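Local atomic coordinates of 4-phosphoerythronate dehydrogenase (Lactobacillus jensenii, PDB entry 4PRK), a protein that probably catalyses the NAD-dependent interconversion of pyruvate and D-lactate, as a member of the D-isomer-specific 2-hydroxyacid dehydrogenase family. Residues 172-177 with 185-190; 142-147 with 199-204. All coordinates share one frame; numbering follows the deposited sequence.

Contact 1 (172-177 with 185-190); sequences VLAYDV and PYLTYA
Three backbone hydrogen bonds join strand 171-175 to the short strand 188-189 in parallel. Ala174 serves twice: its N donates to Thr188 O (3.1 Å, 156° at the hydrogen), and its O accepts from Ala190 N (3.0 Å), so one residue bonds to two that are two apart, the parallel pattern. In both, the donor stands above the carbonyl plane. The third, Thr188 N to Val172 O, lies in that plane. CA-H...O contacts accompany the ladder, among them Tyr189 CA to Ala174 O.

Most of the apolar packing lies on the face of Ala174 and Tyr189. Leu187 CG sits in the crowded position between its backbone N and carbonyl carbon (chi1 60°). Both its methyls flank Ala174 CB, CD2 closest at 3.8 Å, and CD1 also stands over the centre of the Tyr189 ring, 4.0 Å above its plane. Val172 crosses Leu187 obliquely, CG1 against CB, and also packs on helix 155-167. On the other face Leu173 and Thr188 run side by side, pointing the same way; Leu173 CD2 reaches Thr188 CB and, more distantly, Ala190 CB.

Polar groups meet past the end of strand 171-175. Asp176 OD2 accepts a hydrogen bond from a water (2.8 Å) that lies in the Tyr189 ring plane and is 2.6 Å from Tyr189 OH, a hydroxyl also bonded to Asn180 N. Asp176 OD1 takes Val177 N on its anti lone pair, which restricts carboxylate rotation.

Strand 188-189 is the outermost strand on this side of the parallel Rossmann sheet, within this chain. Asp176, just beyond the end of the second Rossmann strand and touching the GxGxxG-like turn, is consistent with the acidic residue that in many NAD-dependent relatives receives the adenosine ribose.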
loop_
_atom_site.group_PDB
_atom_site.type_symbol
_atom_site.label_atom_id
_atom_site.label_comp_id
_atom_site.label_asym_id
_atom_site.label_seq_id
_atom_site.Cartn_x
_atom_site.Cartn_y
_atom_site.Cartn_z
ATOM N N VAL A 172 -3.859 -12.790 -1.968
ATOM C CA VAL A 172 -3.418 -13.579 -0.846
ATOM C C VAL A 172 -4.591 -14.358 -0.232
ATOM O O VAL A 172 -5.604 -13.776 0.126
ATOM C CB VAL A 172 -2.806 -12.698 0.261
ATOM C CG1 VAL A 172 -2.318 -13.550 1.450
ATOM C CG2 VAL A 172 -1.692 -11.879 -0.300
ATOM N N LEU A 173 -4.399 -15.664 -0.084
ATOM C CA LEU A 173 -5.337 -16.564 0.547
ATOM C C LEU A 173 -4.683 -17.108 1.783
ATOM O O LEU A 173 -3.467 -17.294 1.803
ATOM C CB LEU A 173 -5.640 -17.772 -0.362
ATOM C CG LEU A 173 -6.284 -17.538 -1.724
ATOM C CD1 LEU A 173 -6.316 -18.780 -2.560
ATOM C CD2 LEU A 173 -7.705 -16.997 -1.539
ATOM N N ALA A 174 -5.481 -17.391 2.806
ATOM C CA ALA A 174 -4.943 -17.988 4.013
ATOM C C ALA A 174 -5.879 -19.031 4.613
ATOM O O ALA A 174 -7.084 -18.815 4.648
ATOM C CB ALA A 174 -4.683 -16.888 5.041
ATOM N N TYR A 175 -5.311 -20.139 5.091
ATOM C CA TYR A 175 -6.025 -21.133 5.874
ATOM C C TYR A 175 -5.758 -20.850 7.329
ATOM O O TYR A 175 -4.625 -20.639 7.714
ATOM C CB TYR A 175 -5.584 -22.583 5.562
ATOM C CG TYR A 175 -6.242 -23.564 6.559
ATOM C CD1 TYR A 175 -7.619 -23.727 6.567
ATOM C CD2 TYR A 175 -5.506 -24.234 7.517
ATOM C CE1 TYR A 175 -8.231 -24.550 7.471
ATOM C CE2 TYR A 175 -6.116 -25.084 8.400
ATOM C CZ TYR A 175 -7.482 -25.236 8.361
ATOM O OH TYR A 175 -8.151 -26.047 9.259
ATOM N N ASP A 176 -6.791 -20.825 8.157
ATOM C CA ASP A 176 -6.573 -20.705 9.592
ATOM C C ASP A 176 -7.744 -21.283 10.388
ATOM O O ASP A 176 -8.817 -21.441 9.853
ATOM C CB ASP A 176 -6.312 -19.234 9.983
ATOM C CG ASP A 176 -5.511 -19.100 11.305
ATOM O OD1 ASP A 176 -5.534 -19.991 12.182
ATOM O OD2 ASP A 176 -4.861 -18.084 11.493
ATOM N N VAL A 177 -7.532 -21.550 11.657
ATOM C CA VAL A 177 -8.559 -22.136 12.489
ATOM C C VAL A 177 -9.147 -21.107 13.440
ATOM O O VAL A 177 -9.987 -21.464 14.241
ATOM C CB VAL A 177 -8.074 -23.404 13.261
ATOM C CG1 VAL A 177 -7.799 -24.544 12.298
ATOM C CG2 VAL A 177 -6.832 -23.125 14.096
ATOM N N PRO A 185 -8.530 -7.014 5.041
ATOM C CA PRO A 185 -8.176 -6.131 3.909
ATOM C C PRO A 185 -7.047 -6.691 3.075
ATOM O O PRO A 185 -6.849 -6.268 1.959
ATOM C CB PRO A 185 -7.661 -4.872 4.597
ATOM C CG PRO A 185 -8.167 -4.942 6.000
ATOM C CD PRO A 185 -8.271 -6.381 6.347
ATOM N N TYR A 186 -6.273 -7.610 3.636
ATOM C CA TYR A 186 -5.090 -8.100 2.965
ATOM C C TYR A 186 -5.144 -9.573 2.516
ATOM O O TYR A 186 -4.274 -10.025 1.785
ATOM C CB TYR A 186 -3.924 -7.949 3.896
ATOM C CG TYR A 186 -3.777 -6.576 4.462
ATOM C CD1 TYR A 186 -3.472 -5.495 3.623
ATOM C CD2 TYR A 186 -3.922 -6.337 5.821
ATOM C CE1 TYR A 186 -3.292 -4.196 4.132
ATOM C CE2 TYR A 186 -3.743 -5.045 6.351
ATOM C CZ TYR A 186 -3.442 -3.969 5.490
ATOM O OH TYR A 186 -3.295 -2.650 5.930
ATOM N N LEU A 187 -6.130 -10.335 2.946
ATOM C CA LEU A 187 -6.198 -11.736 2.546
ATOM C C LEU A 187 -7.632 -12.175 2.529
ATOM O O LEU A 187 -8.460 -11.437 2.985
ATOM C CB LEU A 187 -5.390 -12.622 3.487
ATOM C CG LEU A 187 -5.765 -12.647 4.963
ATOM C CD1 LEU A 187 -6.973 -13.537 5.255
ATOM C CD2 LEU A 187 -4.569 -13.111 5.777
ATOM N N THR A 188 -7.903 -13.362 1.966
ATOM C CA THR A 188 -9.241 -13.986 1.955
ATOM C C THR A 188 -9.074 -15.359 2.555
ATOM O O THR A 188 -8.189 -16.144 2.123
ATOM C CB THR A 188 -9.715 -14.156 0.537
ATOM O OG1 THR A 188 -9.880 -12.856 -0.067
ATOM C CG2 THR A 188 -11.041 -14.955 0.483
ATOM N N TYR A 189 -9.847 -15.653 3.598
ATOM C CA TYR A 189 -9.808 -16.976 4.181
ATOM C C TYR A 189 -10.366 -18.048 3.208
ATOM O O TYR A 189 -11.225 -17.765 2.407
ATOM C CB TYR A 189 -10.575 -16.978 5.479
ATOM C CG TYR A 189 -9.921 -16.252 6.638
ATOM C CD1 TYR A 189 -8.814 -16.784 7.271
ATOM C CD2 TYR A 189 -10.480 -15.121 7.162
ATOM C CE1 TYR A 189 -8.229 -16.154 8.358
ATOM C CE2 TYR A 189 -9.911 -14.488 8.259
ATOM C CZ TYR A 189 -8.775 -15.030 8.847
ATOM O OH TYR A 189 -8.201 -14.425 9.920
ATOM N N ALA A 190 -9.766 -19.222 3.255
ATOM C CA ALA A 190 -10.088 -20.314 2.370
ATOM C C ALA A 190 -9.741 -21.631 3.025
ATOM O O ALA A 190 -9.038 -21.675 4.010
ATOM C CB ALA A 190 -9.365 -20.180 1.049
HETATM O O HOH W 1 -6.181 -15.643 11.081
#

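Contact 2 (142-147 with 199-204); sequences NEIYNK and ADIISL
Where the central strands of the Rossmann sheet begin, 142-147 leads into strand 148-152 and meets the start of the neighbouring strand 201-204. Lys147 and Asp200 cross obliquely, and it is the aliphatic part of the lysine that touches: CD lies 3.6 Å from Asp200 CB. The chain is bent at chi2 (-115°) and chi4, a course that leaves NZ 4.6 Å from Asp200 OD2, too long for a salt bridge. The opposite charges may still attract weakly. The carboxylate is committed to other partners: OD1 forms a salt bridge with Lys225, and OD2 accepts Thr148 N, which fixes the acid beside the Lys147 backbone, with OD2 3.4 Å from Lys147 CA.

Next to this pair, Ile144 and Ile201 cross at about a right angle and meet tip to tip, CD1 to CD1 at 4.0 Å. Ile144 CG1 is anti to its backbone N (chi1 -162°), which extends the branch toward Ile201; both residues also pack on helix 103-118. A 3-10 segment at 144-146 sets the approach, since Lys147 N donates to Ile144 O (3.0 Å), and Glu108 of a neighbouring subunit receives Ile144 N. One water links the lysine ammonium to the main-chain carbonyl of Asp200, accepting from Lys147 NZ at 3.1 Å and donating to Asp200 O at 3.2 Å.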
loop_
_atom_site.group_PDB
_atom_site.type_symbol
_atom_site.label_atom_id
_atom_site.label_comp_id
_atom_site.label_asym_id
_atom_site.label_seq_id
_atom_site.Cartn_x
_atom_site.Cartn_y
_atom_site.Cartn_z
ATOM N N ASN A 142 7.625 -13.977 -13.458
ATOM C CA ASN A 142 6.331 -13.310 -13.498
ATOM C C ASN A 142 6.210 -12.202 -12.417
ATOM O O ASN A 142 6.957 -12.204 -11.431
ATOM C CB ASN A 142 5.181 -14.298 -13.404
ATOM C CG ASN A 142 3.875 -13.747 -14.032
ATOM O OD1 ASN A 142 3.855 -12.655 -14.629
ATOM N ND2 ASN A 142 2.798 -14.496 -13.899
ATOM N N GLU A 143 5.314 -11.241 -12.653
ATOM C CA GLU A 143 5.201 -10.124 -11.751
ATOM C C GLU A 143 4.420 -10.642 -10.581
ATOM O O GLU A 143 3.550 -11.499 -10.715
ATOM C CB GLU A 143 4.533 -8.889 -12.366
ATOM C CG GLU A 143 5.391 -8.130 -13.362
ATOM C CD GLU A 143 5.321 -8.706 -14.782
ATOM O OE1 GLU A 143 4.519 -9.643 -14.998
ATOM O OE2 GLU A 143 6.014 -8.178 -15.688
ATOM N N ILE A 144 4.711 -10.086 -9.426
ATOM C CA ILE A 144 4.152 -10.578 -8.214
ATOM C C ILE A 144 2.653 -10.301 -8.160
ATOM O O ILE A 144 1.903 -11.131 -7.617
ATOM C CB ILE A 144 4.952 -10.024 -7.005
ATOM C CG1 ILE A 144 4.692 -10.842 -5.776
ATOM C CG2 ILE A 144 4.626 -8.571 -6.750
ATOM C CD1 ILE A 144 5.507 -12.118 -5.786
ATOM N N TYR A 145 2.176 -9.209 -8.783
ATOM C CA TYR A 145 0.716 -8.982 -8.875
ATOM C C TYR A 145 0.025 -10.001 -9.784
ATOM O O TYR A 145 -1.193 -9.948 -9.954
ATOM C CB TYR A 145 0.334 -7.520 -9.349
ATOM C CG TYR A 145 0.893 -7.120 -10.687
ATOM C CD1 TYR A 145 0.270 -7.453 -11.875
ATOM C CD2 TYR A 145 2.062 -6.430 -10.752
ATOM C CE1 TYR A 145 0.826 -7.067 -13.086
ATOM C CE2 TYR A 145 2.616 -6.075 -11.917
ATOM C CZ TYR A 145 2.013 -6.401 -13.085
ATOM O OH TYR A 145 2.646 -5.981 -14.213
ATOM N N ASN A 146 0.734 -10.940 -10.387
ATOM C CA ASN A 146 -0.015 -12.005 -11.095
ATOM C C ASN A 146 -0.092 -13.300 -10.308
ATOM O O ASN A 146 -0.657 -14.255 -10.777
ATOM C CB ASN A 146 0.580 -12.261 -12.461
ATOM C CG ASN A 146 0.408 -11.083 -13.376
ATOM O OD1 ASN A 146 1.338 -10.620 -14.030
ATOM N ND2 ASN A 146 -0.790 -10.594 -13.419
ATOM N N LYS A 147 0.450 -13.316 -9.108
ATOM C CA LYS A 147 0.587 -14.543 -8.343
ATOM C C LYS A 147 -0.438 -14.578 -7.249
ATOM O O LYS A 147 -0.905 -13.512 -6.782
ATOM C CB LYS A 147 1.996 -14.569 -7.748
ATOM C CG LYS A 147 3.093 -14.742 -8.784
ATOM C CD LYS A 147 3.801 -16.059 -8.574
ATOM C CE LYS A 147 4.860 -16.394 -9.607
ATOM N NZ LYS A 147 4.271 -17.341 -10.576
ATOM N N ALA A 199 -2.412 -21.701 -4.681
ATOM C CA ALA A 199 -1.326 -20.775 -4.391
ATOM C C ALA A 199 -0.146 -21.001 -5.311
ATOM O O ALA A 199 0.248 -22.126 -5.512
ATOM C CB ALA A 199 -0.893 -20.844 -2.950
ATOM N N ASP A 200 0.438 -19.936 -5.847
ATOM C CA ASP A 200 1.744 -20.059 -6.531
ATOM C C ASP A 200 2.916 -19.939 -5.569
ATOM O O ASP A 200 4.028 -20.385 -5.888
ATOM C CB ASP A 200 1.910 -19.006 -7.603
ATOM C CG ASP A 200 0.745 -18.958 -8.539
ATOM O OD1 ASP A 200 0.442 -19.984 -9.160
ATOM O OD2 ASP A 200 0.144 -17.887 -8.648
ATOM N N ILE A 201 2.691 -19.286 -4.418
ATOM C CA ILE A 201 3.701 -19.171 -3.359
ATOM C C ILE A 201 3.060 -19.483 -2.031
ATOM O O ILE A 201 2.090 -18.843 -1.638
ATOM C CB ILE A 201 4.300 -17.766 -3.250
ATOM C CG1 ILE A 201 5.200 -17.454 -4.455
ATOM C CG2 ILE A 201 5.114 -17.689 -1.978
ATOM C CD1 ILE A 201 5.455 -15.982 -4.693
ATOM N N ILE A 202 3.579 -20.493 -1.362
ATOM C CA ILE A 202 3.006 -20.979 -0.100
ATOM C C ILE A 202 3.949 -20.627 1.009
ATOM O O ILE A 202 5.119 -20.977 0.952
ATOM C CB ILE A 202 2.856 -22.521 -0.099
ATOM C CG1 ILE A 202 1.799 -22.883 -1.139
ATOM C CG2 ILE A 202 2.441 -22.985 1.270
ATOM C CD1 ILE A 202 1.615 -24.351 -1.433
ATOM N N SER A 203 3.446 -19.978 2.034
ATOM C CA SER A 203 4.267 -19.657 3.158
ATOM C C SER A 203 3.636 -20.147 4.414
ATOM O O SER A 203 2.434 -19.948 4.599
ATOM C CB SER A 203 4.547 -18.145 3.239
ATOM O OG SER A 203 5.330 -17.886 4.395
ATOM N N LEU A 204 4.461 -20.776 5.292
ATOM C CA LEU A 204 3.948 -21.455 6.525
ATOM C C LEU A 204 4.010 -20.605 7.797
ATOM O O LEU A 204 5.050 -20.023 8.114
ATOM C CB LEU A 204 4.698 -22.734 6.777
ATOM C CG LEU A 204 4.818 -23.665 5.573
ATOM C CD1 LEU A 204 5.627 -24.906 5.922
ATOM C CD2 LEU A 204 3.441 -24.052 5.033
HETATM O O HOH W 2 5.284 -19.558 -8.670
#

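Overall arrangement
Both contacts belong to the same seven-stranded parallel sheet of the NAD-binding domain and lie on the same side of the chain's centre. Their centres are 14 Å apart and their nearest atoms about 5 Å, without touching. Strand 148-152 stands between them: strand 171-175 of contact 1 flanks it on one side, strand 201-204 of contact 2 on the other. Along the chain contact 1 is nested within the loop closed by contact 2, so the order is 142-147, 172-177, 185-190, 199-204. Because 148-152 lies next to 201-204, contact 2 joins the entry to the first Rossmann strand to the strand beside it, whereas contact 1 extends the sheet outward to its margin.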